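Local coordinates for prolyl-tRNA synthetase (Naegleria fowleri, PDB 6UYH), which probably attaches proline to its cognate tRNA in an ATP-dependent reaction, as a class II aminoacyl-tRNA synthetase, at residues V290-V300 and I394-M405; V418-F426 and P486-F494. All coordinates share one frame; numbering follows the deposited sequence.

Interaction 1: V290-V300 and I394-M405; sequences VLPPRVAFCQV and IKAVLDKIHDSM. With EDO (1,2-ethanediol), chain Q; EDO (1,2-ethanediol), chain R; EDO (1,2-ethanediol), chain Z; EDO (1,2-ethanediol), chain B.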
loop_
_atom_site.group_PDB
_atom_site.type_symbol
_atom_site.label_atom_id
_atom_site.label_comp_id
_atom_site.label_asym_id
_atom_site.label_seq_id
_atom_site.Cartn_x
_atom_site.Cartn_y
_atom_site.Cartn_z
ATOM N N VAL A 290 5.425 -24.233 3.460
ATOM C CA VAL A 290 5.172 -24.835 2.146
ATOM C C VAL A 290 4.415 -23.794 1.333
ATOM O O VAL A 290 3.219 -23.572 1.561
ATOM C CB VAL A 290 4.384 -26.151 2.227
ATOM C CG1 VAL A 290 4.204 -26.747 0.826
ATOM C CG2 VAL A 290 5.095 -27.167 3.125
ATOM N N LEU A 291 5.113 -23.138 0.375
ATOM C CA LEU A 291 4.509 -21.984 -0.298
ATOM C C LEU A 291 3.799 -22.400 -1.582
ATOM O O LEU A 291 4.416 -23.032 -2.446
ATOM C CB LEU A 291 5.571 -20.941 -0.629
ATOM C CG LEU A 291 6.198 -20.242 0.576
ATOM C CD1 LEU A 291 7.520 -19.561 0.202
ATOM C CD2 LEU A 291 5.208 -19.247 1.158
ATOM N N PRO A 292 2.529 -22.046 -1.759
ATOM C CA PRO A 292 1.895 -22.197 -3.068
ATOM C C PRO A 292 2.690 -21.430 -4.109
ATOM O O PRO A 292 3.073 -20.275 -3.866
ATOM C CB PRO A 292 0.499 -21.578 -2.867
ATOM C CG PRO A 292 0.301 -21.507 -1.381
ATOM C CD PRO A 292 1.679 -21.311 -0.812
ATOM N N PRO A 293 2.992 -22.046 -5.253
ATOM C CA PRO A 293 3.925 -21.421 -6.209
ATOM C C PRO A 293 3.563 -20.000 -6.634
ATOM O O PRO A 293 4.466 -19.193 -6.876
ATOM C CB PRO A 293 3.890 -22.392 -7.396
ATOM C CG PRO A 293 3.627 -23.728 -6.759
ATOM C CD PRO A 293 2.711 -23.456 -5.585
ATOM N N ARG A 294 2.282 -19.655 -6.726
ATOM C CA ARG A 294 1.933 -18.338 -7.243
ATOM C C ARG A 294 2.152 -17.212 -6.239
ATOM O O ARG A 294 2.096 -16.038 -6.629
ATOM C CB ARG A 294 0.485 -18.350 -7.743
ATOM C CG ARG A 294 0.356 -19.157 -9.040
ATOM C CD ARG A 294 -1.033 -19.732 -9.277
ATOM N NE ARG A 294 -0.980 -20.903 -10.152
ATOM C CZ ARG A 294 -2.023 -21.678 -10.439
ATOM N NH1 ARG A 294 -3.216 -21.404 -9.913
ATOM N NH2 ARG A 294 -1.876 -22.727 -11.244
ATOM N N VAL A 295 2.410 -17.520 -4.969
ATOM C CA VAL A 295 2.756 -16.480 -4.009
ATOM C C VAL A 295 4.125 -16.708 -3.384
ATOM O O VAL A 295 4.469 -16.051 -2.406
ATOM C CB VAL A 295 1.676 -16.326 -2.920
ATOM C CG1 VAL A 295 0.327 -15.980 -3.554
ATOM C CG2 VAL A 295 1.571 -17.593 -2.070
ATOM N N ALA A 296 4.928 -17.610 -3.947
ATOM C CA ALA A 296 6.233 -17.934 -3.376
ATOM C C ALA A 296 7.265 -16.886 -3.782
ATOM O O ALA A 296 7.497 -16.688 -4.977
ATOM C CB ALA A 296 6.677 -19.321 -3.838
ATOM N N PHE A 297 7.919 -16.265 -2.789
ATOM C CA PHE A 297 8.945 -15.257 -3.073
ATOM C C PHE A 297 10.013 -15.818 -4.001
ATOM O O PHE A 297 10.565 -15.099 -4.847
ATOM C CB PHE A 297 9.579 -14.765 -1.765
ATOM C CG PHE A 297 10.504 -15.761 -1.141
ATOM C CD1 PHE A 297 11.871 -15.683 -1.341
ATOM C CD2 PHE A 297 9.996 -16.811 -0.385
ATOM C CE1 PHE A 297 12.725 -16.627 -0.790
ATOM C CE2 PHE A 297 10.841 -17.767 0.172
ATOM C CZ PHE A 297 12.211 -17.676 -0.033
ATOM N N CYS A 298 10.335 -17.098 -3.834
ATOM C CA CYS A 298 11.204 -17.833 -4.740
ATOM C C CYS A 298 10.467 -19.108 -5.117
ATOM O O CYS A 298 10.061 -19.872 -4.233
ATOM C CB CYS A 298 12.551 -18.154 -4.086
ATOM S SG CYS A 298 13.600 -19.289 -5.032
ATOM N N GLN A 299 10.273 -19.328 -6.414
ATOM C CA GLN A 299 9.560 -20.528 -6.846
ATOM C C GLN A 299 10.484 -21.717 -7.052
ATOM O O GLN A 299 10.088 -22.860 -6.796
ATOM C CB GLN A 299 8.795 -20.245 -8.135
ATOM C CG GLN A 299 7.732 -19.167 -7.980
ATOM C CD GLN A 299 7.199 -18.728 -9.318
ATOM O OE1 GLN A 299 7.954 -18.264 -10.172
ATOM N NE2 GLN A 299 5.896 -18.888 -9.519
ATOM N N VAL A 300 11.703 -21.473 -7.527
ATOM C CA VAL A 300 12.651 -22.533 -7.854
ATOM C C VAL A 300 14.013 -22.116 -7.330
ATOM O O VAL A 300 14.468 -21.004 -7.608
ATOM C CB VAL A 300 12.731 -22.799 -9.374
ATOM C CG1 VAL A 300 13.708 -23.940 -9.663
ATOM C CG2 VAL A 300 11.356 -23.101 -9.955
ATOM N N ILE A 394 8.897 -26.261 -16.552
ATOM C CA ILE A 394 9.026 -25.966 -15.128
ATOM C C ILE A 394 7.757 -25.307 -14.599
ATOM O O ILE A 394 7.294 -25.623 -13.496
ATOM C CB ILE A 394 10.275 -25.104 -14.867
ATOM C CG1 ILE A 394 11.546 -25.900 -15.193
ATOM C CG2 ILE A 394 10.292 -24.607 -13.434
ATOM C CD1 ILE A 394 11.650 -27.228 -14.455
ATOM N N LYS A 395 7.170 -24.387 -15.370
ATOM C CA LYS A 395 5.874 -23.831 -14.979
ATOM C C LYS A 395 4.825 -24.929 -14.836
ATOM O O LYS A 395 3.979 -24.884 -13.929
ATOM C CB LYS A 395 5.415 -22.789 -15.998
ATOM C CG LYS A 395 6.206 -21.496 -15.959
ATOM C CD LYS A 395 5.841 -20.569 -17.109
ATOM C CE LYS A 395 6.700 -19.315 -17.086
ATOM N NZ LYS A 395 6.448 -18.425 -18.254
ATOM N N ALA A 396 4.859 -25.917 -15.730
ATOM C CA ALA A 396 3.930 -27.037 -15.640
ATOM C C ALA A 396 4.145 -27.824 -14.352
ATOM O O ALA A 396 3.185 -28.321 -13.752
ATOM C CB ALA A 396 4.088 -27.943 -16.867
ATOM N N VAL A 397 5.404 -27.961 -13.925
ATOM C CA VAL A 397 5.692 -28.598 -12.643
ATOM C C VAL A 397 5.117 -27.772 -11.499
ATOM O O VAL A 397 4.542 -28.313 -10.548
ATOM C CB VAL A 397 7.209 -28.807 -12.487
ATOM C CG1 VAL A 397 7.540 -29.277 -11.087
ATOM C CG2 VAL A 397 7.713 -29.804 -13.530
ATOM N N LEU A 398 5.247 -26.449 -11.582
ATOM C CA LEU A 398 4.733 -25.587 -10.525
ATOM C C LEU A 398 3.216 -25.613 -10.465
ATOM O O LEU A 398 2.641 -25.548 -9.374
ATOM C CB LEU A 398 5.241 -24.160 -10.735
ATOM C CG LEU A 398 6.750 -23.968 -10.574
ATOM C CD1 LEU A 398 7.151 -22.564 -10.985
ATOM C CD2 LEU A 398 7.176 -24.241 -9.140
ATOM N N ASP A 399 2.551 -25.711 -11.617
ATOM C CA ASP A 399 1.095 -25.826 -11.616
ATOM C C ASP A 399 0.654 -27.163 -11.037
ATOM O O ASP A 399 -0.371 -27.243 -10.341
ATOM C CB ASP A 399 0.553 -25.639 -13.030
ATOM C CG ASP A 399 0.727 -24.216 -13.529
ATOM O OD1 ASP A 399 0.696 -23.290 -12.694
ATOM O OD2 ASP A 399 0.895 -24.022 -14.750
ATOM N N LYS A 400 1.413 -28.227 -11.314
ATOM C CA LYS A 400 1.108 -29.530 -10.733
ATOM C C LYS A 400 1.208 -29.484 -9.212
ATOM O O LYS A 400 0.368 -30.058 -8.510
ATOM C CB LYS A 400 2.053 -30.589 -11.312
ATOM C CG LYS A 400 1.631 -32.025 -11.086
ATOM C CD LYS A 400 2.668 -33.009 -11.636
ATOM C CE LYS A 400 2.008 -34.318 -12.065
ATOM N NZ LYS A 400 2.660 -35.536 -11.487
ATOM N N ILE A 401 2.228 -28.799 -8.685
ATOM C CA ILE A 401 2.356 -28.639 -7.239
ATOM C C ILE A 401 1.163 -27.868 -6.687
ATOM O O ILE A 401 0.558 -28.259 -5.681
ATOM C CB ILE A 401 3.686 -27.948 -6.891
ATOM C CG1 ILE A 401 4.863 -28.891 -7.157
ATOM C CG2 ILE A 401 3.699 -27.483 -5.442
ATOM C CD1 ILE A 401 6.225 -28.220 -6.980
ATOM N N HIS A 402 0.800 -26.764 -7.346
ATOM C CA HIS A 402 -0.363 -26.001 -6.902
ATOM C C HIS A 402 -1.612 -26.876 -6.863
ATOM O O HIS A 402 -2.353 -26.884 -5.870
ATOM C CB HIS A 402 -0.607 -24.798 -7.813
ATOM C CG HIS A 402 -1.930 -24.148 -7.562
ATOM N ND1 HIS A 402 -2.071 -23.056 -6.732
ATOM C CD2 HIS A 402 -3.180 -24.480 -7.967
ATOM C CE1 HIS A 402 -3.350 -22.725 -6.663
ATOM N NE2 HIS A 402 -4.044 -23.576 -7.396
ATOM N N ASP A 403 -1.879 -27.599 -7.952
ATOM C CA ASP A 403 -3.077 -28.432 -8.008
ATOM C C ASP A 403 -3.081 -29.482 -6.904
ATOM O O ASP A 403 -4.120 -29.727 -6.281
ATOM C CB ASP A 403 -3.187 -29.095 -9.383
ATOM C CG ASP A 403 -3.413 -28.086 -10.500
ATOM O OD1 ASP A 403 -3.713 -26.913 -10.197
ATOM O OD2 ASP A 403 -3.289 -28.464 -11.680
ATOM N N SER A 404 -1.930 -30.107 -6.643
ATOM C CA SER A 404 -1.861 -31.148 -5.621
ATOM C C SER A 404 -2.131 -30.577 -4.235
ATOM O O SER A 404 -2.836 -31.194 -3.425
ATOM C CB SER A 404 -0.490 -31.826 -5.648
ATOM O OG SER A 404 -0.248 -32.506 -6.873
ATOM N N MET A 405 -1.551 -29.408 -3.939
ATOM C CA MET A 405 -1.767 -28.761 -2.650
ATOM C C MET A 405 -3.240 -28.450 -2.440
ATOM O O MET A 405 -3.794 -28.703 -1.363
ATOM C CB MET A 405 -0.915 -27.485 -2.558
ATOM C CG MET A 405 0.588 -27.760 -2.484
ATOM S SD MET A 405 1.592 -26.261 -2.525
ATOM C CE MET A 405 0.988 -25.391 -1.070
HETATM C C1 EDO Q . 2.878 -20.880 -11.336
HETATM O O1 EDO Q . 1.578 -20.918 -11.936
HETATM C C2 EDO Q . 3.913 -21.214 -12.404
HETATM O O2 EDO Q . 3.656 -20.435 -13.576
HETATM C C1 EDO R . 6.160 -17.793 -13.536
HETATM O O1 EDO R . 5.083 -17.717 -14.479
HETATM C C2 EDO R . 5.721 -17.129 -12.240
HETATM O O2 EDO R . 4.542 -17.785 -11.754
HETATM C C1 EDO Z . -2.628 -35.353 -7.313
HETATM O O1 EDO Z . -1.560 -34.792 -6.543
HETATM C C2 EDO Z . -3.862 -34.473 -7.187
HETATM O O2 EDO Z . -3.778 -33.396 -8.127
HETATM C C1 EDO B . 6.478 -34.904 -11.522
HETATM O O1 EDO B . 5.889 -36.057 -12.132
HETATM C C2 EDO B . 6.545 -35.107 -10.012
HETATM O O2 EDO B . 5.212 -35.289 -9.527
HETATM O O HOH W 1 -0.057 -21.054 -5.984
HETATM O O HOH W 2 -3.649 -24.762 -11.940
#
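Arg294 lays its guanidinium flat over one face of the His402 ring, with centres 3.8 Å apart and planes 18° from parallel. NH1 sits over the middle of the ring. NH2 donates to Asp399 OD1 at 3.0 Å in a nearly straight hydrogen bond (171°) that is part of a salt bridge. The donor meets that oxygen from above the carboxylate plane. The chain, extended from CG to NE, carries the guanidinium across the helix surface to both partners. NE binds an ethanediol, probably from the crystallisation liquor, whose O1 also donates to Asp399 OD1. Glu197 O takes a hydrogen bond from NH1. One water joins NH2 to Asp403 OD1, and another ties His402 ND1 to the loop backbone at Arg294 N.

Beneath this polar rim the contact is mainly apolar. Leu398 packs its CB on Pro293 CB and its CD1 on Gln299 CB. Pro293 CG lies 3.3 Å from Leu398 O and 4.0 Å from Ile401 CG2. Met405 bends at its last torsion (chi3 60°), which brings CE to 3.7 Å from Pro292 N. At the other end Val300 CG2 meets Ile394 CG2 at 3.9 Å. Helix 391-415 packs against both the loop and the start of strand 300-304 of the anticodon-binding domain. The stack limits the tilt of the guanidinium, and the salt bridge with the water at NH2 limits its rotation. The nearby carboxylates probably help to balance the arginine's charge.

Interaction 2: V418-F426 and P486-F494; sequences VVTRTWPEF and PSLEGLENF. With EDO (1,2-ethanediol), chain C.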
loop_
_atom_site.group_PDB
_atom_site.type_symbol
_atom_site.label_atom_id
_atom_site.label_comp_id
_atom_site.label_asym_id
_atom_site.label_seq_id
_atom_site.Cartn_x
_atom_site.Cartn_y
_atom_site.Cartn_z
ATOM N N VAL A 418 -19.392 -33.521 8.207
ATOM C CA VAL A 418 -20.252 -34.638 8.565
ATOM C C VAL A 418 -21.682 -34.128 8.658
ATOM O O VAL A 418 -21.940 -33.127 9.334
ATOM C CB VAL A 418 -19.824 -35.261 9.905
ATOM C CG1 VAL A 418 -20.748 -36.401 10.277
ATOM C CG2 VAL A 418 -18.367 -35.724 9.831
ATOM N N VAL A 419 -22.605 -34.834 8.010
ATOM C CA VAL A 419 -24.032 -34.573 8.193
ATOM C C VAL A 419 -24.452 -35.104 9.560
ATOM O O VAL A 419 -24.351 -36.307 9.831
ATOM C CB VAL A 419 -24.854 -35.234 7.081
ATOM C CG1 VAL A 419 -26.350 -35.015 7.321
ATOM C CG2 VAL A 419 -24.444 -34.706 5.724
ATOM N N THR A 420 -24.941 -34.218 10.422
ATOM C CA THR A 420 -25.314 -34.592 11.786
ATOM C C THR A 420 -26.785 -34.234 11.990
ATOM O O THR A 420 -27.125 -33.075 12.255
ATOM C CB THR A 420 -24.397 -33.918 12.816
ATOM O OG1 THR A 420 -24.460 -32.493 12.696
ATOM C CG2 THR A 420 -22.953 -34.355 12.601
ATOM N N ARG A 421 -27.660 -35.236 11.869
ATOM C CA ARG A 421 -29.093 -34.994 11.946
ATOM C C ARG A 421 -29.607 -34.839 13.372
ATOM O O ARG A 421 -30.704 -34.298 13.556
ATOM C CB ARG A 421 -29.848 -36.132 11.249
ATOM C CG ARG A 421 -29.617 -36.182 9.738
ATOM C CD ARG A 421 -30.101 -37.520 9.202
ATOM N NE ARG A 421 -29.897 -37.693 7.767
ATOM C CZ ARG A 421 -28.760 -38.103 7.214
ATOM N NH1 ARG A 421 -27.699 -38.352 7.971
ATOM N NH2 ARG A 421 -28.680 -38.254 5.900
ATOM N N THR A 422 -28.861 -35.310 14.373
ATOM C CA THR A 422 -29.295 -35.303 15.765
ATOM C C THR A 422 -28.172 -34.787 16.653
ATOM O O THR A 422 -27.001 -34.760 16.261
ATOM C CB THR A 422 -29.715 -36.703 16.250
ATOM O OG1 THR A 422 -28.578 -37.576 16.234
ATOM C CG2 THR A 422 -30.820 -37.270 15.379
ATOM N N TRP A 423 -28.541 -34.380 17.868
ATOM C CA TRP A 423 -27.549 -33.816 18.782
ATOM C C TRP A 423 -26.430 -34.785 19.134
ATOM O O TRP A 423 -25.257 -34.368 19.114
ATOM C CB TRP A 423 -28.224 -33.298 20.055
ATOM C CG TRP A 423 -27.226 -32.605 20.890
ATOM C CD1 TRP A 423 -26.525 -33.119 21.950
ATOM C CD2 TRP A 423 -26.740 -31.273 20.691
ATOM N NE1 TRP A 423 -25.649 -32.172 22.435
ATOM C CE2 TRP A 423 -25.767 -31.030 21.681
ATOM C CE3 TRP A 423 -27.049 -30.257 19.783
ATOM C CZ2 TRP A 423 -25.101 -29.809 21.786
ATOM C CZ3 TRP A 423 -26.388 -29.044 19.888
ATOM C CH2 TRP A 423 -25.427 -28.830 20.887
ATOM N N PRO A 424 -26.693 -36.054 19.490
ATOM C CA PRO A 424 -25.567 -36.951 19.806
ATOM C C PRO A 424 -24.586 -37.096 18.659
ATOM O O PRO A 424 -23.375 -37.178 18.893
ATOM C CB PRO A 424 -26.260 -38.284 20.138
ATOM C CG PRO A 424 -27.636 -37.895 20.568
ATOM C CD PRO A 424 -27.997 -36.711 19.722
ATOM N N GLU A 425 -25.079 -37.124 17.422
ATOM C CA GLU A 425 -24.185 -37.143 16.268
ATOM C C GLU A 425 -23.398 -35.850 16.157
ATOM O O GLU A 425 -22.199 -35.872 15.857
ATOM C CB GLU A 425 -24.982 -37.368 14.989
ATOM C CG GLU A 425 -25.558 -38.773 14.866
ATOM C CD GLU A 425 -26.518 -38.866 13.705
ATOM O OE1 GLU A 425 -27.676 -38.430 13.867
ATOM O OE2 GLU A 425 -26.113 -39.360 12.630
ATOM N N PHE A 426 -24.065 -34.716 16.380
ATOM C CA PHE A 426 -23.419 -33.409 16.290
ATOM C C PHE A 426 -22.264 -33.290 17.277
ATOM O O PHE A 426 -21.136 -32.947 16.898
ATOM C CB PHE A 426 -24.470 -32.324 16.540
ATOM C CG PHE A 426 -23.920 -30.911 16.590
ATOM C CD1 PHE A 426 -23.548 -30.254 15.432
ATOM C CD2 PHE A 426 -23.848 -30.229 17.792
ATOM C CE1 PHE A 426 -23.072 -28.955 15.479
ATOM C CE2 PHE A 426 -23.376 -28.936 17.845
ATOM C CZ PHE A 426 -22.993 -28.298 16.683
ATOM N N PRO A 486 -28.698 -34.033 1.994
ATOM C CA PRO A 486 -29.794 -35.000 2.085
ATOM C C PRO A 486 -31.114 -34.326 2.450
ATOM O O PRO A 486 -31.200 -33.115 2.657
ATOM C CB PRO A 486 -29.329 -35.966 3.180
ATOM C CG PRO A 486 -28.323 -35.227 3.965
ATOM C CD PRO A 486 -27.692 -34.221 3.055
ATOM N N SER A 487 -32.155 -35.150 2.510
ATOM C CA SER A 487 -33.501 -34.663 2.772
ATOM C C SER A 487 -33.628 -34.140 4.199
ATOM O O SER A 487 -33.019 -34.674 5.129
ATOM C CB SER A 487 -34.519 -35.786 2.550
ATOM O OG SER A 487 -35.818 -35.363 2.927
ATOM N N LEU A 488 -34.430 -33.092 4.365
ATOM C CA LEU A 488 -34.779 -32.571 5.682
ATOM C C LEU A 488 -36.025 -33.224 6.264
ATOM O O LEU A 488 -36.416 -32.884 7.389
ATOM C CB LEU A 488 -34.987 -31.054 5.607
ATOM C CG LEU A 488 -33.741 -30.229 5.300
ATOM C CD1 LEU A 488 -34.118 -28.806 4.857
ATOM C CD2 LEU A 488 -32.850 -30.202 6.521
ATOM N N GLU A 489 -36.643 -34.156 5.538
ATOM C CA GLU A 489 -37.916 -34.723 5.963
ATOM C C GLU A 489 -37.791 -35.362 7.340
ATOM O O GLU A 489 -36.886 -36.164 7.586
ATOM C CB GLU A 489 -38.390 -35.749 4.927
ATOM C CG GLU A 489 -39.657 -36.484 5.297
ATOM C CD GLU A 489 -40.089 -37.489 4.226
ATOM O OE1 GLU A 489 -39.469 -37.513 3.139
ATOM O OE2 GLU A 489 -41.052 -38.251 4.476
ATOM N N GLY A 490 -38.688 -34.978 8.249
ATOM C CA GLY A 490 -38.762 -35.580 9.569
ATOM C C GLY A 490 -37.696 -35.153 10.555
ATOM O O GLY A 490 -37.662 -35.689 11.668
ATOM N N LEU A 491 -36.817 -34.220 10.194
ATOM C CA LEU A 491 -35.758 -33.790 11.099
ATOM C C LEU A 491 -36.260 -32.690 12.025
ATOM O O LEU A 491 -37.066 -31.849 11.627
ATOM C CB LEU A 491 -34.544 -33.296 10.313
ATOM C CG LEU A 491 -33.942 -34.397 9.440
ATOM C CD1 LEU A 491 -32.638 -33.901 8.832
ATOM C CD2 LEU A 491 -33.736 -35.689 10.248
ATOM N N GLU A 492 -35.787 -32.712 13.267
ATOM C CA GLU A 492 -36.243 -31.785 14.292
ATOM C C GLU A 492 -35.258 -30.632 14.474
ATOM O O GLU A 492 -34.048 -30.777 14.277
ATOM C CB GLU A 492 -36.446 -32.511 15.623
ATOM N N ASN A 493 -35.800 -29.472 14.837
ATOM C CA ASN A 493 -34.969 -28.346 15.251
ATOM C C ASN A 493 -34.057 -28.765 16.409
ATOM O O ASN A 493 -34.483 -29.472 17.326
ATOM C CB ASN A 493 -35.884 -27.190 15.672
ATOM C CG ASN A 493 -35.214 -25.855 15.640
ATOM O OD1 ASN A 493 -34.167 -25.650 16.251
ATOM N ND2 ASN A 493 -35.828 -24.911 14.927
ATOM N N PHE A 494 -32.788 -28.346 16.351
ATOM C CA PHE A 494 -31.849 -28.630 17.436
ATOM C C PHE A 494 -32.200 -27.896 18.722
ATOM O O PHE A 494 -31.738 -28.297 19.795
ATOM C CB PHE A 494 -30.419 -28.250 17.040
ATOM C CG PHE A 494 -29.651 -29.353 16.361
ATOM C CD1 PHE A 494 -30.296 -30.303 15.586
ATOM C CD2 PHE A 494 -28.268 -29.433 16.501
ATOM C CE1 PHE A 494 -29.575 -31.314 14.957
ATOM C CE2 PHE A 494 -27.552 -30.445 15.879
ATOM C CZ PHE A 494 -28.207 -31.380 15.107
HETATM C C1 EDO C . -24.709 -39.827 5.673
HETATM O O1 EDO C . -25.224 -39.632 6.991
HETATM C C2 EDO C . -25.067 -38.626 4.812
HETATM O O2 EDO C . -26.439 -38.725 4.418
HETATM O O HOH W 3 -31.712 -37.114 5.611
#
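Phe494 is the central ring of an aromatic cluster with Trp423 and Phe426, in the C-terminal domain of the prolyl-tRNA synthetase. It points its edge at the face of Phe426, an edge-to-face pair with centroids 5.6 Å apart and planes at 79°. CE2 leads, 3.7 Å from Phe426 CG. A chi1 of 175°, with CG anti to the backbone N, puts the Phe426 ring on the side where Phe494 arrives. Trp423 meets Phe494 obliquely, planes at 67°, with CE3 3.6 Å from Phe494 CD2. Trp423 NE1 is hydrogen-bonded to Glu457 OE1. Ile450 of helix 444-457 also touches Phe494. The far rim of the ring reaches the backbone before the helix, where CE1 is 3.5 Å from Arg421 O.

Towards the surface, Arg421 and Leu491 cross obliquely, and both leucine methyls rest on the aliphatic CB and CG of the arginine. Arg421 NH2 touches Pro486 CG at 3.6 Å. Val419 CG1 lies over one face of the guanidinium, offset toward its rim, and also meets Pro486 CG. Val419 and Pro486 run past each other in opposite directions. Arg421 NH1 and NH2 each donate to one hydroxyl of an ethanediol, probably from the crystallisation liquor. No direct hydrogen bond crosses between the segments. A water bridges them instead, accepting from Arg421 NE at 2.9 Å and donating to Ser487 O.

Interaction 1 is a buried contact, and interaction 2 is partly buried and further from the centre of the chain. Their centres are 40 Å apart and they do not touch. They follow in series: helix 391-415 supplies one side of interaction 1, and the chain then enters strand 417-419, where interaction 2 begins. Interaction 1 sets a loop against a helix; interaction 2 sets one against the turn between a strand and the helix that follows. The chemistry differs with the place. In 290-300 with 394-405 a charged arginine is paired directly across the contact, over an apolar base. In 418-426 with 486-494 aromatic rings form the inner part, and the arginine at the rim is linked across by water.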